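Local coordinates for deoxyribose-phosphate aldolase (Toxoplasma gondii, PDB 4EIV), which belongs to the deoxyribose-phosphate aldolase family, whose members fold as parallel alpha/beta barrels of the TIM type, at residues H200-A205 against I232-E237; L183-G188 against M196-L201. All coordinates share one frame; numbering follows the deposited sequence.

Contact 1: residues H200-A205 against I232-E237; sequences HLISIA and IGIKIE
I202 and I234 supply the apolar part of this contact. The CG2 methyl of I202 lies 3.6 Å from CD1 of I234, and the same I202 CG2 is 4.0 Å from I234 CG1, so this branch methyl meets the end of the longer, CG1-CD1 branch of I234 at van der Waals range. Two torsions account for the reach of I234: CG1 is anti to the backbone N (chi1 -172°), and chi2 of 176° keeps the chain extended so that CD1 arrives at the helix. I234 was modelled in two conformers, and these distances hold for the one described here.

A second, looser approach involves a polar atom but is not a polar interaction: S203 OG lies 4.3 Å from I234 CD1. That hydroxyl is instead held by V199 O, one turn earlier in the helix, and by N257 ND2 of helix 243-257, two partners that satisfy it where it is buried beside a methyl.

No hydrogen bond joins the two segments, and the nearest CA atoms, those of S203 and I234, remain 7.9 Å apart. I234 also touches M253 of helix 243-257, whereas the neighbouring K235 forms salt bridges with E31 and E118 inside the barrel. A strand isoleucine turned outward against a surrounding helix, with its neighbour K235 turned into the barrel, belongs to the apolar layer between the sheet and the helices of a TIM barrel.

Contact 2: residues L183-G188 against M196-L201; sequences LQTSSG and MFTVHL
T185 meets helix 196-210 through T198 and V199, and its side chain divides at CB into an apolar and a polar branch. CB points toward the helix. From it, chi1 of 57° sets OG1 between the backbone N and the carbonyl carbon, which leaves CG2 opposite the carbonyl carbon and directed at the helix.

The methyl branch makes both cross-segment contacts. CG2 of T185 is 4.2 Å from CG2 of V199, a methyl-to-methyl approach, and T185 CG2 is also 4.4 Å from OG1 of T198. Both separations are at the long end of van der Waals contact, and no hydrogen bond crosses between the segments. V199 continues the packing beyond T185, touching F249 and Q252 of helix 243-257 and I236 of strand 233-237.

The hydroxyl branch stays on its own side. OG1 of T185 donates to OG of S186 at 2.8 Å and is also bonded to the backbone N of E237, so two partners fix it while its methyl serves the helix. S186 OG in turn bonds the carboxylate of E237, which H193 also engages.

Q184 braces the turn around T185: its NE2 donates to the carbonyl O of S186 at 3.0 Å, with an N-H...O angle of 164°. The acceptor lies close to the plane of the Q184 amide, 9° out of it, although the donor is tilted from the S186 carbonyl plane. The strand ends at Q184, so T185 is the first residue of the loop, and the contact lies at the C-terminal rim of the strands, the end of the fold where TIM barrels carry their active sites.

From the N terminus, the chain leaves strand 182-184, passes through T185 and enters helix 196-210, where contact 2 closes a short loop with seven residues between its segments. It then runs down the helix and returns as strand 233-237, where contact 1 closes a longer connection, of which 212-229 is not modelled. The two closures follow one another, sharing H200 and L201, and neither lies within the other. Together they make one beta-alpha-beta unit: a helix laid against two adjacent parallel strands. The strands are joined directly as well, K235 N lying 2.8 Å from L183 O in a probable hydrogen bond, and the contact centres are about 6 Å apart.

Contact 1: residues H200-A205 against I232-E237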
ATOM      1  N   HIS A 200       4.479   4.644 -19.587  1.00 24.76           N
ATOM      2  CA  HIS A 200       5.343   5.805 -19.401  1.00 25.46           C
ATOM      3  C   HIS A 200       4.687   7.097 -19.929  1.00 25.94           C
ATOM      4  O   HIS A 200       4.641   8.117 -19.235  1.00 25.96           O
ATOM      5  CB  HIS A 200       6.703   5.530 -20.076  1.00 27.13           C
ATOM      6  CG  HIS A 200       7.670   6.661 -19.980  1.00 29.25           C
ATOM      7  ND1 HIS A 200       8.140   7.338 -21.081  1.00 35.05           N
ATOM      8  CD2 HIS A 200       8.215   7.269 -18.902  1.00 31.42           C
ATOM      9  CE1 HIS A 200       8.970   8.285 -20.688  1.00 35.91           C
ATOM     10  NE2 HIS A 200       9.035   8.265 -19.371  1.00 35.45           N
ATOM     11  N   LEU A 201       4.115   7.033 -21.131  1.00 25.22           N
ATOM     12  CA  LEU A 201       3.446   8.193 -21.702  1.00 26.68           C
ATOM     13  C   LEU A 201       2.249   8.653 -20.900  1.00 25.51           C
ATOM     14  O   LEU A 201       2.041   9.846 -20.698  1.00 26.89           O
ATOM     15  CB  LEU A 201       3.046   7.927 -23.160  1.00 27.73           C
ATOM     16  CG  LEU A 201       4.182   7.783 -24.162  1.00 30.88           C
ATOM     17  CD1 LEU A 201       3.579   7.678 -25.553  1.00 34.09           C
ATOM     18  CD2 LEU A 201       5.140   8.969 -24.070  1.00 33.66           C
ATOM     19  N   ILE A 202       1.442   7.689 -20.465  1.00 24.90           N
ATOM     20  CA  ILE A 202       0.286   8.009 -19.661  1.00 25.70           C
ATOM     21  C   ILE A 202       0.709   8.649 -18.327  1.00 24.61           C
ATOM     22  O   ILE A 202       0.091   9.611 -17.859  1.00 25.80           O
ATOM     23  CB  ILE A 202      -0.597   6.757 -19.471  1.00 25.29           C
ATOM     24  CG1 ILE A 202      -1.228   6.403 -20.821  1.00 26.40           C
ATOM     25  CG2 ILE A 202      -1.693   7.019 -18.435  1.00 27.14           C
ATOM     26  CD1 ILE A 202      -1.915   5.043 -20.872  1.00 28.25           C
ATOM     27  N   SER A 203       1.754   8.111 -17.713  1.00 25.63           N
ATOM     28  CA  SER A 203       2.275   8.646 -16.465  1.00 26.23           C
ATOM     29  C   SER A 203       2.741  10.078 -16.612  1.00 27.69           C
ATOM     30  O   SER A 203       2.449  10.904 -15.754  1.00 28.04           O
ATOM     31  CB  SER A 203       3.413   7.774 -15.947  1.00 26.57           C
ATOM     32  OG  SER A 203       2.944   6.480 -15.590  1.00 26.94           O
ATOM     33  N   ILE A 204       3.429  10.385 -17.709  1.00 27.84           N
ATOM     34  CA  ILE A 204       3.875  11.761 -17.955  1.00 30.77           C
ATOM     35  C   ILE A 204       2.668  12.684 -18.098  1.00 30.29           C
ATOM     36  O   ILE A 204       2.617  13.780 -17.522  1.00 32.41           O
ATOM     37  CB  ILE A 204       4.706  11.856 -19.230  1.00 31.99           C
ATOM     38  CG1 ILE A 204       6.038  11.142 -19.031  1.00 33.91           C
ATOM     39  CG2 ILE A 204       4.961  13.319 -19.613  1.00 34.79           C
ATOM     40  CD1 ILE A 204       6.794  10.965 -20.334  1.00 36.96           C
ATOM     41  N   ALA A 205       1.683  12.253 -18.880  1.00 30.20           N
ATOM     42  CA  ALA A 205       0.488  13.057 -19.089  1.00 31.15           C
ATOM     43  C   ALA A 205      -0.214  13.384 -17.781  1.00 31.91           C
ATOM     44  O   ALA A 205      -0.618  14.530 -17.529  1.00 34.01           O
ATOM     45  CB  ALA A 205      -0.476  12.353 -20.043  1.00 30.32           C
ATOM     46  N   ILE A 232      -6.604  11.370  -9.636  1.00 35.30           N
ATOM     47  CA  ILE A 232      -6.754  10.647 -10.907  1.00 32.38           C
ATOM     48  C   ILE A 232      -5.878   9.396 -10.905  1.00 30.76           C
ATOM     49  O   ILE A 232      -4.697   9.435 -10.574  1.00 31.76           O
ATOM     50  CB  ILE A 232      -6.465  11.532 -12.134  1.00 32.48           C
ATOM     51  CG1 ILE A 232      -7.382  12.771 -12.109  1.00 34.59           C
ATOM     52  CG2 ILE A 232      -6.690  10.739 -13.428  1.00 31.55           C
ATOM     53  CD1 ILE A 232      -6.997  13.877 -13.056  1.00 38.40           C
ATOM     54  N   GLY A 233      -6.481   8.275 -11.249  1.00 27.07           N
ATOM     55  CA  GLY A 233      -5.767   7.037 -11.246  1.00 26.44           C
ATOM     56  C   GLY A 233      -5.337   6.532 -12.592  1.00 24.94           C
ATOM     57  O   GLY A 233      -5.719   7.053 -13.650  1.00 24.25           O
ATOM     58  N   ILE A 234      -4.477   5.519 -12.565  0.50 24.13           N
ATOM     59  CA  ILE A 234      -4.071   4.808 -13.779  0.50 24.74           C
ATOM     60  C   ILE A 234      -4.424   3.336 -13.624  0.50 23.69           C
ATOM     61  O   ILE A 234      -4.188   2.730 -12.577  0.50 24.46           O
ATOM     62  CB  ILE A 234      -2.567   4.948 -14.117  0.50 25.49           C
ATOM     63  CG1 ILE A 234      -2.268   4.352 -15.493  0.50 25.98           C
ATOM     64  CG2 ILE A 234      -1.719   4.234 -13.105  0.50 26.82           C
ATOM     65  CD1 ILE A 234      -0.841   4.542 -15.924  0.50 27.65           C
ATOM     66  N   LYS A 235      -5.034   2.796 -14.672  1.00 22.86           N
ATOM     67  CA  LYS A 235      -5.353   1.371 -14.776  1.00 22.65           C
ATOM     68  C   LYS A 235      -4.539   0.766 -15.911  1.00 22.34           C
ATOM     69  O   LYS A 235      -4.663   1.201 -17.071  1.00 22.41           O
ATOM     70  CB  LYS A 235      -6.844   1.127 -15.009  1.00 23.20           C
ATOM     71  CG  LYS A 235      -7.208  -0.313 -15.267  1.00 22.84           C
ATOM     72  CD  LYS A 235      -8.679  -0.601 -15.205  1.00 24.05           C
ATOM     73  CE  LYS A 235      -8.994  -2.019 -15.634  1.00 25.04           C
ATOM     74  NZ  LYS A 235     -10.447  -2.343 -15.482  1.00 27.91           N
ATOM     75  N   ILE A 236      -3.701  -0.210 -15.573  1.00 21.95           N
ATOM     76  CA  ILE A 236      -2.849  -0.912 -16.513  1.00 22.33           C
ATOM     77  C   ILE A 236      -3.580  -2.195 -16.880  1.00 21.85           C
ATOM     78  O   ILE A 236      -3.776  -3.077 -16.038  1.00 23.42           O
ATOM     79  CB  ILE A 236      -1.469  -1.186 -15.909  1.00 21.90           C
ATOM     80  CG1 ILE A 236      -0.781   0.125 -15.498  1.00 22.76           C
ATOM     81  CG2 ILE A 236      -0.596  -1.929 -16.884  1.00 23.63           C
ATOM     82  CD1 ILE A 236       0.597  -0.013 -14.883  1.00 24.12           C
ATOM     83  N   GLU A 237      -4.085  -2.228 -18.112  1.00 22.93           N
ATOM     84  CA  GLU A 237      -4.824  -3.387 -18.642  1.00 23.09           C
ATOM     85  C   GLU A 237      -3.827  -4.241 -19.415  1.00 23.49           C
ATOM     86  O   GLU A 237      -3.213  -3.769 -20.375  1.00 24.05           O
ATOM     87  CB  GLU A 237      -6.005  -2.924 -19.495  1.00 23.55           C
ATOM     88  CG  GLU A 237      -6.969  -4.031 -19.948  1.00 23.62           C
ATOM     89  CD  GLU A 237      -6.440  -4.880 -21.079  1.00 25.81           C
ATOM     90  OE1 GLU A 237      -6.563  -6.108 -20.948  1.00 27.06           O
ATOM     91  OE2 GLU A 237      -5.915  -4.316 -22.078  1.00 26.12           O
TER

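Contact 2: residues L183-G188 against M196-L201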
ATOM      1  N   LEU A 183      -7.291   6.865 -16.084  1.00 23.13           N
ATOM      2  CA  LEU A 183      -6.873   6.575 -17.453  1.00 23.14           C
ATOM      3  C   LEU A 183      -6.523   5.097 -17.522  1.00 23.77           C
ATOM      4  O   LEU A 183      -5.695   4.611 -16.758  1.00 24.22           O
ATOM      5  CB  LEU A 183      -5.664   7.396 -17.864  1.00 22.73           C
ATOM      6  CG  LEU A 183      -5.892   8.898 -17.883  1.00 24.01           C
ATOM      7  CD1 LEU A 183      -4.606   9.621 -18.321  1.00 26.55           C
ATOM      8  CD2 LEU A 183      -7.076   9.284 -18.784  1.00 25.92           C
ATOM      9  N   GLN A 184      -7.219   4.380 -18.398  1.00 23.11           N
ATOM     10  CA  GLN A 184      -7.043   2.969 -18.591  1.00 23.74           C
ATOM     11  C   GLN A 184      -6.335   2.800 -19.924  1.00 23.40           C
ATOM     12  O   GLN A 184      -6.736   3.351 -20.947  1.00 23.29           O
ATOM     13  CB  GLN A 184      -8.396   2.261 -18.562  1.00 23.67           C
ATOM     14  CG  GLN A 184      -8.321   0.762 -18.871  1.00 23.60           C
ATOM     15  CD  GLN A 184      -9.640   0.029 -18.630  1.00 24.65           C
ATOM     16  OE1 GLN A 184     -10.444   0.429 -17.792  1.00 26.86           O
ATOM     17  NE2 GLN A 184      -9.860  -1.033 -19.389  1.00 26.21           N
ATOM     18  N   THR A 185      -5.291   1.990 -19.936  1.00 22.30           N
ATOM     19  CA  THR A 185      -4.462   1.859 -21.124  1.00 22.53           C
ATOM     20  C   THR A 185      -5.187   1.336 -22.350  1.00 23.08           C
ATOM     21  O   THR A 185      -4.973   1.806 -23.446  1.00 25.81           O
ATOM     22  CB  THR A 185      -3.258   0.895 -20.867  1.00 22.72           C
ATOM     23  OG1 THR A 185      -3.724  -0.402 -20.442  1.00 23.00           O
ATOM     24  CG2 THR A 185      -2.303   1.467 -19.838  1.00 24.17           C
ATOM     25  N   SER A 186      -6.037   0.352 -22.149  1.00 23.37           N
ATOM     26  CA  SER A 186      -6.484  -0.502 -23.274  1.00 24.03           C
ATOM     27  C   SER A 186      -7.697  -1.289 -22.856  1.00 24.44           C
ATOM     28  O   SER A 186      -7.986  -1.461 -21.659  1.00 24.68           O
ATOM     29  CB  SER A 186      -5.334  -1.437 -23.707  1.00 25.03           C
ATOM     30  OG  SER A 186      -4.685  -2.015 -22.576  1.00 24.46           O
ATOM     31  N   SER A 187      -8.460  -1.699 -23.859  0.50 26.01           N
ATOM     32  CA  SER A 187      -9.748  -2.349 -23.692  0.50 27.26           C
ATOM     33  C   SER A 187      -9.822  -3.761 -23.128  0.50 28.61           C
ATOM     34  O   SER A 187     -10.802  -4.109 -22.448  0.50 29.30           O
ATOM     35  CB  SER A 187     -10.402  -2.430 -25.071  0.50 27.76           C
ATOM     36  OG  SER A 187     -11.246  -3.555 -25.097  0.50 26.66           O
ATOM     37  N   GLY A 188      -8.843  -4.588 -23.472  0.50 28.81           N
ATOM     38  CA  GLY A 188      -8.861  -6.003 -23.103  0.50 29.46           C
ATOM     39  C   GLY A 188      -9.342  -6.863 -24.263  0.50 30.54           C
ATOM     40  O   GLY A 188      -8.840  -7.970 -24.496  0.50 30.58           O
ATOM     41  N   MET A 196       5.289  -1.032 -21.422  1.00 26.14           N
ATOM     42  CA  MET A 196       6.117  -0.098 -20.670  1.00 26.53           C
ATOM     43  C   MET A 196       6.038   1.291 -21.332  1.00 25.77           C
ATOM     44  O   MET A 196       5.886   2.320 -20.670  1.00 25.34           O
ATOM     45  CB  MET A 196       7.540  -0.649 -20.634  1.00 29.01           C
ATOM     46  CG  MET A 196       8.545   0.167 -19.886  1.00 32.63           C
ATOM     47  SD  MET A 196      10.119  -0.712 -19.884  1.00 41.81           S
ATOM     48  CE  MET A 196      11.154   0.562 -19.148  1.00 45.49           C
ATOM     49  N   PHE A 197       6.102   1.309 -22.657  1.00 25.30           N
ATOM     50  CA  PHE A 197       6.047   2.549 -23.433  1.00 27.09           C
ATOM     51  C   PHE A 197       4.766   3.311 -23.184  1.00 26.26           C
ATOM     52  O   PHE A 197       4.818   4.489 -22.865  1.00 26.11           O
ATOM     53  CB  PHE A 197       6.221   2.208 -24.934  1.00 28.57           C
ATOM     54  CG  PHE A 197       6.028   3.371 -25.862  1.00 31.83           C
ATOM     55  CD1 PHE A 197       6.992   4.338 -25.996  1.00 34.68           C
ATOM     56  CD2 PHE A 197       4.868   3.484 -26.602  1.00 33.62           C
ATOM     57  CE1 PHE A 197       6.810   5.417 -26.864  1.00 37.27           C
ATOM     58  CE2 PHE A 197       4.684   4.543 -27.479  1.00 35.76           C
ATOM     59  CZ  PHE A 197       5.648   5.509 -27.593  1.00 37.15           C
ATOM     60  N   THR A 198       3.619   2.650 -23.311  1.00 24.85           N
ATOM     61  CA  THR A 198       2.367   3.387 -23.111  1.00 24.80           C
ATOM     62  C   THR A 198       2.159   3.797 -21.665  1.00 24.03           C
ATOM     63  O   THR A 198       1.594   4.863 -21.396  1.00 24.53           O
ATOM     64  CB  THR A 198       1.135   2.637 -23.668  1.00 25.18           C
ATOM     65  OG1 THR A 198       0.872   1.420 -22.953  1.00 27.55           O
ATOM     66  CG2 THR A 198       1.290   2.364 -25.137  1.00 27.97           C
ATOM     67  N   VAL A 199       2.559   2.961 -20.714  1.00 23.51           N
ATOM     68  CA  VAL A 199       2.415   3.348 -19.307  1.00 23.33           C
ATOM     69  C   VAL A 199       3.287   4.582 -19.007  1.00 23.35           C
ATOM     70  O   VAL A 199       2.890   5.454 -18.232  1.00 23.66           O
ATOM     71  CB  VAL A 199       2.726   2.156 -18.357  1.00 23.13           C
ATOM     72  CG1 VAL A 199       2.856   2.621 -16.885  1.00 25.03           C
ATOM     73  CG2 VAL A 199       1.662   1.087 -18.503  1.00 24.38           C
ATOM     74  N   HIS A 200       4.479   4.644 -19.587  1.00 24.76           N
ATOM     75  CA  HIS A 200       5.343   5.805 -19.401  1.00 25.46           C
ATOM     76  C   HIS A 200       4.687   7.097 -19.929  1.00 25.94           C
ATOM     77  O   HIS A 200       4.641   8.117 -19.235  1.00 25.96           O
ATOM     78  CB  HIS A 200       6.703   5.530 -20.076  1.00 27.13           C
ATOM     79  CG  HIS A 200       7.670   6.661 -19.980  1.00 29.25           C
ATOM     80  ND1 HIS A 200       8.140   7.338 -21.081  1.00 35.05           N
ATOM     81  CD2 HIS A 200       8.215   7.269 -18.902  1.00 31.42           C
ATOM     82  CE1 HIS A 200       8.970   8.285 -20.688  1.00 35.91           C
ATOM     83  NE2 HIS A 200       9.035   8.265 -19.371  1.00 35.45           N
ATOM     84  N   LEU A 201       4.115   7.033 -21.131  1.00 25.22           N
ATOM     85  CA  LEU A 201       3.446   8.193 -21.702  1.00 26.68           C
ATOM     86  C   LEU A 201       2.249   8.653 -20.900  1.00 25.51           C
ATOM     87  O   LEU A 201       2.041   9.846 -20.698  1.00 26.89           O
ATOM     88  CB  LEU A 201       3.046   7.927 -23.160  1.00 27.73           C
ATOM     89  CG  LEU A 201       4.182   7.783 -24.162  1.00 30.88           C
ATOM     90  CD1 LEU A 201       3.579   7.678 -25.553  1.00 34.09           C
ATOM     91  CD2 LEU A 201       5.140   8.969 -24.070  1.00 33.66           C
TER